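Local atomic coordinates of 6-aminohexanoate-cyclic-dimer hydrolase (Arthrobacter sp., PDB entry 3A2Q), a protein that hydrolyses the cyclic dimer of 6-aminohexanoate, a by-product of nylon-6 manufacture, opening one amide bond to give the linear dimer. Residues 369-374 against 427-433; 258-263 against 381-387; 266-271 against 303-307; 200-204 against 318-323; 189-193 against 457-461. The protein carries 1 engineered substitution. All blocks are in the same frame, centred on the assembly; numbering follows the deposited sequence.

Contacts 1, 2 and 5 are largely buried, contacts 3 and 4 only partly so. Contact 2 is sheet pairing, dominated by backbone hydrogen bonds; contact 1 packs helix 356-378 on the short helix 427-431 through apolar groups and two waters. Contact 5 buries a carboxylate and pays for it with four donors. In contact 3 a salt bridge joins two loops nearer the surface, and contact 4, beside the ligand, is sparse and partly water-mediated. Contacts 1, 2 and 3 touch one another, with L303 of contact 3 packing on both others; contact 5 joins contact 1 through R191. Contact 4 alone touches none of the rest, its centre about 21 Å or more from theirs.

Contact 1 of 5, residues 369-374 against 427-433; sequences YAGKVE and PFNVSGQ
A370 and S431 mark the closest backbone approach, where the methyl CB of A370 sits 3.5 Å from V430 O and 3.7 Å from S431 CA. So small a side chain is consistent with the axes of the short helical segments, crossing at -104°, approaching to 8.7 Å. On one flank of this point the Y369 ring presents its edge to V430 CG1, at 3.8 Å from CD2, and to P427 CB; with CG anti to the backbone N (chi1 -175°), the ring reaches along the 427-431 helix. On the other, V373 CG1 touches S431 CB, the F428 ring and, at 3.3 Å, Q433 OE1.

That amide oxygen is itself held by S431 OG, which donates to it across 2.6 Å and probably limits the amide's rotation. E374 slides past Q433 in the opposite direction, and water 1 links its OE2 to S431 O, while water 2 joins OE1 to Q433 NE2 more weakly.

Farther out, Y369 OH bonds A302 O, and R191 NH2 hydrogen-bonds to V430 O. V373 touches A302 and P427 touches L303, both in a loop, while F428 and Q433 pack on strand 448-455.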
# COMPACT_ATOMS: atom_id res chain seq x y z
N TYR A 369 -11.10 -10.95 -16.38
CA TYR A 369 -9.68 -11.20 -16.15
C TYR A 369 -9.49 -11.80 -14.76
O TYR A 369 -8.73 -12.75 -14.59
CB TYR A 369 -8.89 -9.90 -16.26
CG TYR A 369 -7.40 -10.13 -16.16
CD1 TYR A 369 -6.69 -10.71 -17.21
CD2 TYR A 369 -6.71 -9.80 -15.00
CE1 TYR A 369 -5.32 -10.96 -17.10
CE2 TYR A 369 -5.35 -10.04 -14.87
CZ TYR A 369 -4.66 -10.62 -15.93
OH TYR A 369 -3.31 -10.86 -15.79
N ALA A 370 -10.20 -11.25 -13.78
CA ALA A 370 -10.12 -11.76 -12.41
C ALA A 370 -10.38 -13.26 -12.43
O ALA A 370 -9.68 -14.04 -11.78
CB ALA A 370 -11.15 -11.06 -11.53
N GLY A 371 -11.40 -13.67 -13.17
CA GLY A 371 -11.73 -15.08 -13.25
C GLY A 371 -10.59 -15.91 -13.81
O GLY A 371 -10.27 -16.97 -13.28
N LYS A 372 -9.97 -15.43 -14.89
CA LYS A 372 -8.87 -16.17 -15.50
C LYS A 372 -7.75 -16.35 -14.50
O LYS A 372 -7.16 -17.43 -14.41
CB LYS A 372 -8.35 -15.44 -16.75
CG LYS A 372 -9.36 -15.31 -17.88
CD LYS A 372 -8.69 -14.92 -19.20
CE LYS A 372 -7.87 -13.64 -19.08
NZ LYS A 372 -7.06 -13.37 -20.30
N VAL A 373 -7.45 -15.30 -13.74
CA VAL A 373 -6.39 -15.37 -12.75
C VAL A 373 -6.72 -16.36 -11.63
O VAL A 373 -5.92 -17.25 -11.33
CB VAL A 373 -6.13 -13.99 -12.10
CG1 VAL A 373 -5.16 -14.16 -10.95
CG2 VAL A 373 -5.57 -13.01 -13.13
N GLU A 374 -7.89 -16.20 -11.03
CA GLU A 374 -8.29 -17.07 -9.92
C GLU A 374 -8.39 -18.55 -10.24
O GLU A 374 -8.24 -19.39 -9.36
CB GLU A 374 -9.62 -16.60 -9.33
CG GLU A 374 -9.58 -15.24 -8.67
CD GLU A 374 -10.78 -15.01 -7.78
OE1 GLU A 374 -10.78 -15.52 -6.64
OE2 GLU A 374 -11.73 -14.32 -8.22
N PRO A 427 -2.19 -7.03 -11.34
CA PRO A 427 -3.12 -8.12 -11.64
C PRO A 427 -3.97 -8.54 -10.43
O PRO A 427 -5.10 -8.98 -10.58
CB PRO A 427 -2.20 -9.26 -12.10
CG PRO A 427 -0.99 -8.55 -12.61
CD PRO A 427 -0.80 -7.44 -11.61
N PHE A 428 -3.41 -8.40 -9.24
CA PHE A 428 -4.11 -8.82 -8.03
C PHE A 428 -5.08 -7.78 -7.47
O PHE A 428 -5.88 -8.09 -6.59
CB PHE A 428 -3.08 -9.30 -7.02
CG PHE A 428 -2.15 -10.32 -7.62
CD1 PHE A 428 -2.65 -11.56 -8.02
CD2 PHE A 428 -0.85 -9.98 -7.96
CE1 PHE A 428 -1.87 -12.43 -8.77
CE2 PHE A 428 -0.06 -10.85 -8.72
CZ PHE A 428 -0.58 -12.08 -9.12
N ASN A 429 -5.00 -6.56 -7.99
CA ASN A 429 -5.96 -5.54 -7.59
C ASN A 429 -7.20 -5.92 -8.39
O ASN A 429 -8.32 -5.77 -7.94
CB ASN A 429 -5.54 -4.13 -8.02
CG ASN A 429 -4.41 -3.59 -7.20
OD1 ASN A 429 -3.24 -3.74 -7.55
ND2 ASN A 429 -4.75 -2.97 -6.07
N VAL A 430 -6.98 -6.42 -9.61
CA VAL A 430 -8.10 -6.82 -10.45
C VAL A 430 -8.77 -8.09 -9.94
O VAL A 430 -9.99 -8.17 -9.91
CB VAL A 430 -7.68 -7.02 -11.92
CG1 VAL A 430 -8.85 -7.56 -12.73
CG2 VAL A 430 -7.21 -5.69 -12.50
N SER A 431 -7.98 -9.08 -9.52
CA SER A 431 -8.56 -10.32 -9.02
C SER A 431 -9.08 -10.18 -7.59
O SER A 431 -9.96 -10.92 -7.17
CB SER A 431 -7.54 -11.47 -9.06
OG SER A 431 -6.54 -11.28 -8.08
N GLY A 432 -8.51 -9.23 -6.84
CA GLY A 432 -8.94 -9.02 -5.47
C GLY A 432 -8.30 -9.96 -4.46
O GLY A 432 -8.68 -9.97 -3.29
N GLN A 433 -7.33 -10.77 -4.90
CA GLN A 433 -6.67 -11.71 -4.01
C GLN A 433 -5.71 -11.04 -3.04
O GLN A 433 -5.10 -10.02 -3.36
CB GLN A 433 -5.91 -12.75 -4.81
CG GLN A 433 -6.80 -13.65 -5.62
CD GLN A 433 -6.04 -14.35 -6.73
OE1 GLN A 433 -5.57 -13.71 -7.67
NE2 GLN A 433 -5.92 -15.66 -6.63
O HOH W 1 -12.51 -11.56 -7.97
O HOH W 2 -8.70 -16.98 -5.73

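Contact 2 of 5, residues 258-263 against 381-387; sequences LRVGVL and WDLLILP
R259 lays its guanidinium on one face of the W381 indole, a cation-pi stack at the N-terminal start of a parallel strand pair, 259-262 beside 383-387, in the mixed sheet of the amidase fold. The planes are 30° apart and the overlap is offset toward the rim: R259 NH2 lies 3.4 Å from W381 CZ2, while R259 CZ is 4.2 Å from the centroid of the six-membered ring of W381. Bends at chi2 and chi3 fold the arginine back over the ring, and D294 on the next strand takes its NH1 in a salt bridge. The indole's edge, in turn, faces V260 O.

D382 works differently, crossing L258 at about a right angle. Its OD2 receives R259 N at 2.8 Å on the anti lone pair, and R259 O answers by accepting both D382 N and L383 N, so the start of the pairing is doubly tied.

Beyond it the ladder is regular, with V260, L383, V262 and I385 on the face packed by helix 275-290. L384 points to the other face, and W381 CE3 comes 3.8 Å from G261 N. The last rung, L263 N to I385 O, is 2.9 Å long, whereas L263 O is buried with no partner in the model. Packing is tightest between V260 and I385, whose CG1 atoms meet at 3.3 Å.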
# COMPACT_ATOMS: atom_id res chain seq x y z
N LEU A 258 2.19 -26.82 1.02
CA LEU A 258 1.31 -26.21 0.03
C LEU A 258 1.88 -26.27 -1.38
O LEU A 258 3.09 -26.38 -1.56
CB LEU A 258 1.06 -24.75 0.41
CG LEU A 258 0.50 -24.48 1.81
CD1 LEU A 258 0.40 -22.98 2.04
CD2 LEU A 258 -0.87 -25.13 1.95
N ARG A 259 1.00 -26.20 -2.38
CA ARG A 259 1.42 -26.20 -3.77
C ARG A 259 1.82 -24.76 -4.07
O ARG A 259 0.98 -23.86 -4.07
CB ARG A 259 0.26 -26.61 -4.69
CG ARG A 259 0.06 -28.11 -4.81
CD ARG A 259 1.10 -28.77 -5.73
NE ARG A 259 0.79 -28.59 -7.15
CZ ARG A 259 1.50 -29.12 -8.14
NH1 ARG A 259 2.56 -29.88 -7.88
NH2 ARG A 259 1.14 -28.92 -9.40
N VAL A 260 3.11 -24.55 -4.31
CA VAL A 260 3.63 -23.22 -4.58
C VAL A 260 4.19 -23.08 -5.98
O VAL A 260 4.95 -23.93 -6.43
CB VAL A 260 4.75 -22.86 -3.58
CG1 VAL A 260 5.26 -21.44 -3.84
CG2 VAL A 260 4.24 -23.00 -2.15
N GLY A 261 3.80 -22.01 -6.66
CA GLY A 261 4.30 -21.75 -7.99
C GLY A 261 5.17 -20.50 -7.89
O GLY A 261 4.81 -19.56 -7.19
N VAL A 262 6.31 -20.50 -8.57
CA VAL A 262 7.20 -19.34 -8.52
C VAL A 262 7.38 -18.78 -9.92
O VAL A 262 7.52 -19.52 -10.90
CB VAL A 262 8.57 -19.70 -7.89
CG1 VAL A 262 9.21 -20.85 -8.64
CG2 VAL A 262 9.49 -18.49 -7.92
N LEU A 263 7.36 -17.45 -10.01
CA LEU A 263 7.52 -16.75 -11.27
C LEU A 263 8.79 -15.90 -11.23
O LEU A 263 8.92 -15.02 -10.38
CB LEU A 263 6.31 -15.85 -11.52
CG LEU A 263 6.34 -14.95 -12.76
CD1 LEU A 263 6.41 -15.80 -14.02
CD2 LEU A 263 5.09 -14.06 -12.79
N TRP A 381 -3.47 -24.89 -7.01
CA TRP A 381 -2.34 -24.14 -6.48
C TRP A 381 -2.78 -23.31 -5.28
O TRP A 381 -3.89 -22.79 -5.25
CB TRP A 381 -1.77 -23.22 -7.56
CG TRP A 381 -1.26 -23.99 -8.73
CD1 TRP A 381 -1.95 -24.34 -9.84
CD2 TRP A 381 0.07 -24.50 -8.90
NE1 TRP A 381 -1.15 -25.05 -10.70
CE2 TRP A 381 0.10 -25.16 -10.15
CE3 TRP A 381 1.23 -24.47 -8.12
CZ2 TRP A 381 1.25 -25.79 -10.63
CZ3 TRP A 381 2.38 -25.10 -8.60
CH2 TRP A 381 2.38 -25.75 -9.85
N ASP A 382 -1.89 -23.20 -4.29
CA ASP A 382 -2.16 -22.46 -3.07
C ASP A 382 -1.55 -21.06 -3.05
O ASP A 382 -2.20 -20.10 -2.63
CB ASP A 382 -1.62 -23.22 -1.86
CG ASP A 382 -2.32 -24.53 -1.63
OD1 ASP A 382 -3.54 -24.51 -1.34
OD2 ASP A 382 -1.66 -25.58 -1.74
N LEU A 383 -0.31 -20.96 -3.50
CA LEU A 383 0.41 -19.68 -3.47
C LEU A 383 1.27 -19.43 -4.69
O LEU A 383 1.81 -20.36 -5.30
CB LEU A 383 1.33 -19.62 -2.25
CG LEU A 383 0.79 -19.75 -0.83
CD1 LEU A 383 1.97 -19.91 0.13
CD2 LEU A 383 -0.01 -18.53 -0.47
N LEU A 384 1.42 -18.15 -5.02
CA LEU A 384 2.27 -17.72 -6.12
C LEU A 384 3.34 -16.85 -5.47
O LEU A 384 3.02 -16.00 -4.64
CB LEU A 384 1.49 -16.88 -7.15
CG LEU A 384 2.36 -16.31 -8.28
CD1 LEU A 384 2.79 -17.44 -9.21
CD2 LEU A 384 1.59 -15.26 -9.07
N ILE A 385 4.60 -17.10 -5.81
CA ILE A 385 5.71 -16.32 -5.30
C ILE A 385 6.30 -15.59 -6.50
O ILE A 385 6.58 -16.21 -7.53
CB ILE A 385 6.84 -17.22 -4.71
CG1 ILE A 385 6.26 -18.27 -3.78
CG2 ILE A 385 7.85 -16.35 -3.97
CD1 ILE A 385 5.49 -17.71 -2.62
N LEU A 386 6.46 -14.28 -6.39
CA LEU A 386 7.03 -13.50 -7.48
C LEU A 386 7.56 -12.19 -6.92
O LEU A 386 7.18 -11.78 -5.82
CB LEU A 386 5.97 -13.21 -8.55
CG LEU A 386 4.84 -12.23 -8.22
CD1 LEU A 386 4.05 -11.94 -9.49
CD2 LEU A 386 3.92 -12.80 -7.15
N PRO A 387 8.48 -11.53 -7.65
CA PRO A 387 9.02 -10.26 -7.16
C PRO A 387 7.88 -9.25 -7.01
O PRO A 387 6.91 -9.32 -7.75
CB PRO A 387 10.00 -9.84 -8.26
CG PRO A 387 10.39 -11.15 -8.90
CD PRO A 387 9.10 -11.92 -8.92

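Contact 3 of 5, residues 266-271 against 303-307; sequences NPVGDF and LGDRS
V268 and G304 bring their backbones to 4.3 Å between CA atoms, where a type I turn from N266 to G269, in the loop between strand 259-262 and helix 275-290, meets a 3-10 segment in the loop between strand 294-297 and helix 308-331. An Asx turn overlaps it, N266 OD1 accepting V268 N. P267 lies against the 3-10 segment, its CG 3.4 Å from L303 O.

The polar centre is an end-on, two-nitrogen salt bridge: R306 NH1 gives to D270 OD2 at 2.8 Å and NH2 to OD1 at 3.0 Å. Both oxygens lie close to the guanidinium plane and are met on their syn sides, though the carboxylate is turned 28° from it. A bend at chi3 (-59°) delivers the otherwise extended arginine chain. V268 CG1 covers one guanidinium face, and the F271 ring, nearly parallel to the group at 12°, is approached obliquely by NH2.

N266 holds the acid too: its ND2, over the centre of the F271 ring, bonds F271 O and meets D270 OD1 nearly along the C-O bond. L419 of helix 416-422 packs against D270 and R306. Water 3 completes the network, accepting from R306 NH2 and donating to N266 OD1, each at 2.8 Å.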
# COMPACT_ATOMS: atom_id res chain seq x y z
N ASN A 266 9.22 -12.15 -16.82
CA ASN A 266 8.03 -11.36 -17.13
C ASN A 266 7.24 -12.14 -18.18
O ASN A 266 7.60 -12.16 -19.35
CB ASN A 266 8.41 -9.99 -17.68
CG ASN A 266 7.21 -9.24 -18.22
OD1 ASN A 266 6.07 -9.59 -17.93
ND2 ASN A 266 7.47 -8.20 -19.00
N PRO A 267 6.13 -12.78 -17.77
CA PRO A 267 5.29 -13.57 -18.67
C PRO A 267 4.68 -12.82 -19.84
O PRO A 267 4.27 -13.43 -20.82
CB PRO A 267 4.24 -14.17 -17.75
CG PRO A 267 4.13 -13.18 -16.65
CD PRO A 267 5.55 -12.74 -16.41
N VAL A 268 4.60 -11.49 -19.72
CA VAL A 268 4.02 -10.69 -20.79
C VAL A 268 5.05 -10.55 -21.92
O VAL A 268 4.70 -10.46 -23.10
CB VAL A 268 3.59 -9.29 -20.26
CG1 VAL A 268 2.95 -8.47 -21.38
CG2 VAL A 268 2.57 -9.48 -19.14
N GLY A 269 6.33 -10.56 -21.54
CA GLY A 269 7.40 -10.47 -22.52
C GLY A 269 7.66 -9.10 -23.12
O GLY A 269 8.38 -9.00 -24.13
N ASP A 270 7.10 -8.06 -22.51
CA ASP A 270 7.29 -6.71 -23.01
C ASP A 270 8.44 -5.93 -22.37
O ASP A 270 8.67 -4.76 -22.68
CB ASP A 270 5.97 -5.92 -22.95
CG ASP A 270 5.41 -5.80 -21.54
OD1 ASP A 270 5.68 -6.65 -20.67
OD2 ASP A 270 4.65 -4.83 -21.32
N PHE A 271 9.16 -6.59 -21.46
CA PHE A 271 10.33 -6.02 -20.80
C PHE A 271 10.97 -7.15 -20.00
O PHE A 271 10.30 -8.10 -19.63
CB PHE A 271 9.99 -4.81 -19.92
CG PHE A 271 9.08 -5.11 -18.76
CD1 PHE A 271 9.54 -5.84 -17.67
CD2 PHE A 271 7.76 -4.68 -18.78
CE1 PHE A 271 8.69 -6.13 -16.60
CE2 PHE A 271 6.90 -4.97 -17.72
CZ PHE A 271 7.37 -5.70 -16.63
N LEU A 303 -1.43 -14.23 -16.31
CA LEU A 303 -0.41 -13.22 -16.07
C LEU A 303 0.37 -12.87 -17.33
O LEU A 303 1.08 -11.86 -17.37
CB LEU A 303 0.54 -13.67 -14.95
CG LEU A 303 -0.10 -13.79 -13.55
CD1 LEU A 303 0.98 -14.04 -12.51
CD2 LEU A 303 -0.85 -12.51 -13.21
N GLY A 304 0.24 -13.70 -18.36
CA GLY A 304 0.94 -13.44 -19.61
C GLY A 304 0.21 -12.42 -20.46
O GLY A 304 0.65 -12.04 -21.54
N ASP A 305 -0.93 -11.96 -19.95
CA ASP A 305 -1.76 -11.00 -20.66
C ASP A 305 -2.02 -9.77 -19.80
O ASP A 305 -2.35 -9.87 -18.62
CB ASP A 305 -3.08 -11.68 -21.05
CG ASP A 305 -4.11 -10.72 -21.64
OD1 ASP A 305 -3.76 -9.93 -22.53
OD2 ASP A 305 -5.28 -10.78 -21.20
N ARG A 306 -1.83 -8.59 -20.38
CA ARG A 306 -2.08 -7.36 -19.64
C ARG A 306 -3.03 -6.48 -20.45
O ARG A 306 -3.06 -5.26 -20.28
CB ARG A 306 -0.78 -6.61 -19.33
CG ARG A 306 -0.87 -5.81 -18.03
CD ARG A 306 0.34 -4.94 -17.78
NE ARG A 306 1.58 -5.71 -17.72
CZ ARG A 306 2.56 -5.64 -18.62
NH1 ARG A 306 2.44 -4.83 -19.66
NH2 ARG A 306 3.65 -6.38 -18.47
N SER A 307 -3.81 -7.11 -21.32
CA SER A 307 -4.77 -6.39 -22.16
C SER A 307 -5.75 -5.60 -21.30
O SER A 307 -6.20 -4.52 -21.68
CB SER A 307 -5.56 -7.38 -23.03
OG SER A 307 -4.70 -8.04 -23.94
O HOH W 3 4.28 -8.07 -16.39

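Contact 4 of 5, residues 200-204 against 318-323; sequences VTDSD and VAIARE
S203 and R322 make the firmer of the two direct bonds: R322 NH1 donates to S203 OG at 3.0 Å, and the hydroxyl lies only 4° out of the guanidinium plane, at the edge of the group. R322 reaches it by an extended start and a bend at chi3 (62°), which turns the guanidinium back toward the 200-204 segment. Water 4 adds a second link from S203 OG to A319 O, donating to the carbonyl at 2.6 Å.

Next to R322 in the chain, and one turn on from A319, E323 leaves with CG anti to its backbone N (chi1 -167°) and then bends at chi2, bringing OE1 to D202 N in a weak bond of 3.3 Å. Its other oxygen is paired with R326, a salt bridge that probably eases the proximity of the D202 carboxylate, whose OD1 is 3.8 Å from E323 OE1. D202 itself is steadied by T201, OG1 donating to OD2 from above the carboxylate plane. Replacing D202 by an alanine would probably leave the T201 hydroxyl without this acceptor and freer to turn.

Between these polar ends A319 CB rests against D202 O at 3.5 Å. The arrangement joins helix 308-331 to the 200-204 segment and borders the substrate-binding site: the D202 side chain is about 4 Å from a bound 6-aminohexanoic acid at the nearest atoms, and I320 of the same helix as A319 touches the ligand.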
# COMPACT_ATOMS: atom_id res chain seq x y z
N VAL A 200 -17.66 7.17 -0.12
CA VAL A 200 -17.62 6.34 -1.31
C VAL A 200 -16.80 7.17 -2.29
O VAL A 200 -17.32 8.10 -2.91
CB VAL A 200 -19.02 6.09 -1.90
CG1 VAL A 200 -18.92 5.27 -3.18
CG2 VAL A 200 -19.90 5.38 -0.88
N THR A 201 -15.52 6.85 -2.42
CA THR A 201 -14.64 7.61 -3.30
C THR A 201 -14.08 6.83 -4.47
O THR A 201 -14.15 5.60 -4.50
CB THR A 201 -13.45 8.20 -2.49
OG1 THR A 201 -12.64 7.13 -1.98
CG2 THR A 201 -13.96 9.03 -1.33
N ASP A 202 -13.54 7.56 -5.44
CA ASP A 202 -12.91 6.99 -6.62
C ASP A 202 -13.80 6.12 -7.50
O ASP A 202 -13.31 5.22 -8.17
CB ASP A 202 -11.69 6.17 -6.18
CG ASP A 202 -10.75 6.97 -5.30
OD1 ASP A 202 -10.17 7.96 -5.79
OD2 ASP A 202 -10.59 6.60 -4.12
N SER A 203 -15.11 6.41 -7.51
CA SER A 203 -16.06 5.65 -8.31
C SER A 203 -16.10 4.19 -7.85
O SER A 203 -15.64 3.27 -8.54
CB SER A 203 -15.70 5.74 -9.80
OG SER A 203 -15.88 7.07 -10.27
N ASP A 204 -16.66 4.00 -6.66
CA ASP A 204 -16.77 2.70 -6.04
C ASP A 204 -15.37 2.10 -5.88
O ASP A 204 -15.13 0.93 -6.20
CB ASP A 204 -17.67 1.80 -6.90
CG ASP A 204 -18.35 0.71 -6.08
OD1 ASP A 204 -18.32 0.81 -4.84
OD2 ASP A 204 -18.91 -0.23 -6.68
N VAL A 318 -12.11 8.12 -15.57
CA VAL A 318 -13.39 8.52 -15.01
C VAL A 318 -13.30 8.77 -13.51
O VAL A 318 -13.86 9.74 -13.01
CB VAL A 318 -14.47 7.44 -15.30
CG1 VAL A 318 -15.76 7.73 -14.52
CG2 VAL A 318 -14.75 7.39 -16.79
N ALA A 319 -12.58 7.90 -12.81
CA ALA A 319 -12.43 8.03 -11.36
C ALA A 319 -11.72 9.31 -10.94
O ALA A 319 -12.17 9.99 -10.02
CB ALA A 319 -11.69 6.81 -10.80
N ILE A 320 -10.62 9.64 -11.59
CA ILE A 320 -9.89 10.85 -11.25
C ILE A 320 -10.73 12.07 -11.61
O ILE A 320 -10.81 13.03 -10.85
CB ILE A 320 -8.53 10.93 -11.98
CG1 ILE A 320 -7.61 9.82 -11.47
CG2 ILE A 320 -7.88 12.30 -11.72
CD1 ILE A 320 -7.32 9.91 -9.98
N ALA A 321 -11.36 12.02 -12.78
CA ALA A 321 -12.20 13.12 -13.24
C ALA A 321 -13.29 13.42 -12.23
O ALA A 321 -13.53 14.58 -11.89
CB ALA A 321 -12.83 12.76 -14.58
N ARG A 322 -13.96 12.38 -11.74
CA ARG A 322 -15.03 12.57 -10.77
C ARG A 322 -14.49 12.92 -9.39
O ARG A 322 -15.18 13.54 -8.58
CB ARG A 322 -15.91 11.31 -10.70
CG ARG A 322 -16.66 11.02 -11.98
CD ARG A 322 -17.72 9.93 -11.79
NE ARG A 322 -18.73 10.34 -10.82
CZ ARG A 322 -18.94 9.73 -9.65
NH1 ARG A 322 -18.21 8.67 -9.31
NH2 ARG A 322 -19.87 10.18 -8.83
N GLU A 323 -13.24 12.53 -9.13
CA GLU A 323 -12.62 12.83 -7.84
C GLU A 323 -12.27 14.31 -7.79
O GLU A 323 -12.35 14.95 -6.74
CB GLU A 323 -11.35 11.99 -7.68
CG GLU A 323 -10.80 11.98 -6.27
CD GLU A 323 -11.80 11.48 -5.25
OE1 GLU A 323 -12.77 10.78 -5.63
OE2 GLU A 323 -11.62 11.78 -4.05
O HOH W 4 -14.13 8.87 -8.69

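Contact 5 of 5, residues 189-193 against 457-461; sequences PTRGR and YGRED
E460 OE2 is gripped by two donors, T190 N and R193 NE, each at 2.9 Å, which approach from opposite faces of the carboxylate. OE1 is held in the same manner, by T190 OG1 at 2.7 Å on one face and R193 NH2 on the other. The donors belong to a type II turn, T190 to R193, in the loop after strand 185-188, and the acid stands in the first turn of helix 460-473, just after the N-cap position R459.

Four bonds from two faces leave the carboxylate little freedom to rotate, and the positive guanidinium would be expected to favour its charged form. R193 presents its edge side-on, through NE and NH2, its plane 62° from that of the carboxylate; bends at chi2 and chi3 curl the chain round to do so, and P241 O takes NH1. A glutamine in place of E460 would probably leave the buried R193 without its counter-charge and set an amide N-H against one of these donors.

T190 works on two fronts. Its OG1 donates to the acid and accepts G458 N, while CG2, anti to the backbone N (chi1 of OG1 -64°), points at Y457. R191, whose NE is held by G208 O, donates through NH1 to water 5, which is only weakly linked to Y457 OH. The T190 methyl makes a CH-pi contact, CG2 lying 3.6 Å from the Y457 ring centroid and 9° off its normal.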
# COMPACT_ATOMS: atom_id res chain seq x y z
N PRO A 189 -4.93 -6.61 1.41
CA PRO A 189 -5.78 -7.76 1.73
C PRO A 189 -6.77 -8.09 0.63
O PRO A 189 -6.78 -7.47 -0.43
CB PRO A 189 -6.49 -7.31 3.02
CG PRO A 189 -6.54 -5.83 2.88
CD PRO A 189 -5.21 -5.46 2.29
N THR A 190 -7.58 -9.10 0.90
CA THR A 190 -8.62 -9.53 -0.03
C THR A 190 -9.57 -8.35 -0.23
O THR A 190 -9.81 -7.59 0.70
CB THR A 190 -9.42 -10.69 0.56
OG1 THR A 190 -8.55 -11.82 0.73
CG2 THR A 190 -10.60 -11.06 -0.33
N ARG A 191 -10.10 -8.21 -1.43
CA ARG A 191 -11.05 -7.13 -1.71
C ARG A 191 -12.20 -7.25 -0.71
O ARG A 191 -12.72 -8.34 -0.48
CB ARG A 191 -11.58 -7.27 -3.14
CG ARG A 191 -12.75 -6.35 -3.49
CD ARG A 191 -13.21 -6.61 -4.92
NE ARG A 191 -12.21 -6.18 -5.89
CZ ARG A 191 -11.92 -6.82 -7.02
NH1 ARG A 191 -12.56 -7.95 -7.33
NH2 ARG A 191 -11.00 -6.33 -7.84
N GLY A 192 -12.59 -6.13 -0.11
CA GLY A 192 -13.69 -6.14 0.84
C GLY A 192 -13.32 -6.52 2.26
O GLY A 192 -14.21 -6.73 3.09
N ARG A 193 -12.02 -6.63 2.54
CA ARG A 193 -11.58 -6.98 3.89
C ARG A 193 -11.63 -5.76 4.80
O ARG A 193 -12.16 -5.82 5.91
CB ARG A 193 -10.15 -7.53 3.86
CG ARG A 193 -9.60 -7.93 5.23
CD ARG A 193 -10.30 -9.17 5.78
NE ARG A 193 -10.04 -10.36 4.97
CZ ARG A 193 -10.78 -11.46 4.99
NH1 ARG A 193 -11.84 -11.54 5.80
NH2 ARG A 193 -10.48 -12.49 4.21
N TYR A 457 -8.40 -15.99 -2.96
CA TYR A 457 -9.34 -14.99 -2.46
C TYR A 457 -9.76 -15.31 -1.02
O TYR A 457 -10.25 -16.41 -0.74
CB TYR A 457 -10.59 -14.98 -3.34
CG TYR A 457 -11.46 -13.74 -3.23
CD1 TYR A 457 -11.20 -12.61 -4.01
CD2 TYR A 457 -12.53 -13.70 -2.34
CE1 TYR A 457 -12.01 -11.48 -3.91
CE2 TYR A 457 -13.34 -12.57 -2.24
CZ TYR A 457 -13.07 -11.46 -3.03
OH TYR A 457 -13.86 -10.34 -2.92
N GLY A 458 -9.55 -14.36 -0.12
CA GLY A 458 -9.92 -14.53 1.28
C GLY A 458 -9.01 -15.35 2.18
O GLY A 458 -9.30 -15.50 3.36
N ARG A 459 -7.90 -15.85 1.65
CA ARG A 459 -7.01 -16.68 2.46
C ARG A 459 -5.80 -15.99 3.10
O ARG A 459 -4.67 -16.48 3.00
CB ARG A 459 -6.53 -17.88 1.64
CG ARG A 459 -7.64 -18.79 1.13
CD ARG A 459 -8.59 -19.18 2.25
NE ARG A 459 -7.92 -19.85 3.36
CZ ARG A 459 -7.57 -21.14 3.37
NH1 ARG A 459 -7.82 -21.90 2.31
NH2 ARG A 459 -6.99 -21.66 4.44
N GLU A 460 -6.04 -14.87 3.78
CA GLU A 460 -4.96 -14.17 4.47
C GLU A 460 -4.39 -15.09 5.54
O GLU A 460 -3.22 -14.97 5.91
CB GLU A 460 -5.47 -12.88 5.12
CG GLU A 460 -5.60 -11.71 4.17
CD GLU A 460 -6.98 -11.59 3.56
OE1 GLU A 460 -7.54 -12.62 3.14
OE2 GLU A 460 -7.50 -10.46 3.49
N ASP A 461 -5.21 -16.00 6.05
CA ASP A 461 -4.73 -16.91 7.08
C ASP A 461 -3.53 -17.72 6.59
O ASP A 461 -2.50 -17.79 7.26
CB ASP A 461 -5.86 -17.84 7.56
CG ASP A 461 -6.44 -18.69 6.44
OD1 ASP A 461 -6.80 -18.13 5.38
OD2 ASP A 461 -6.55 -19.92 6.63
O HOH W 5 -14.01 -9.88 -6.06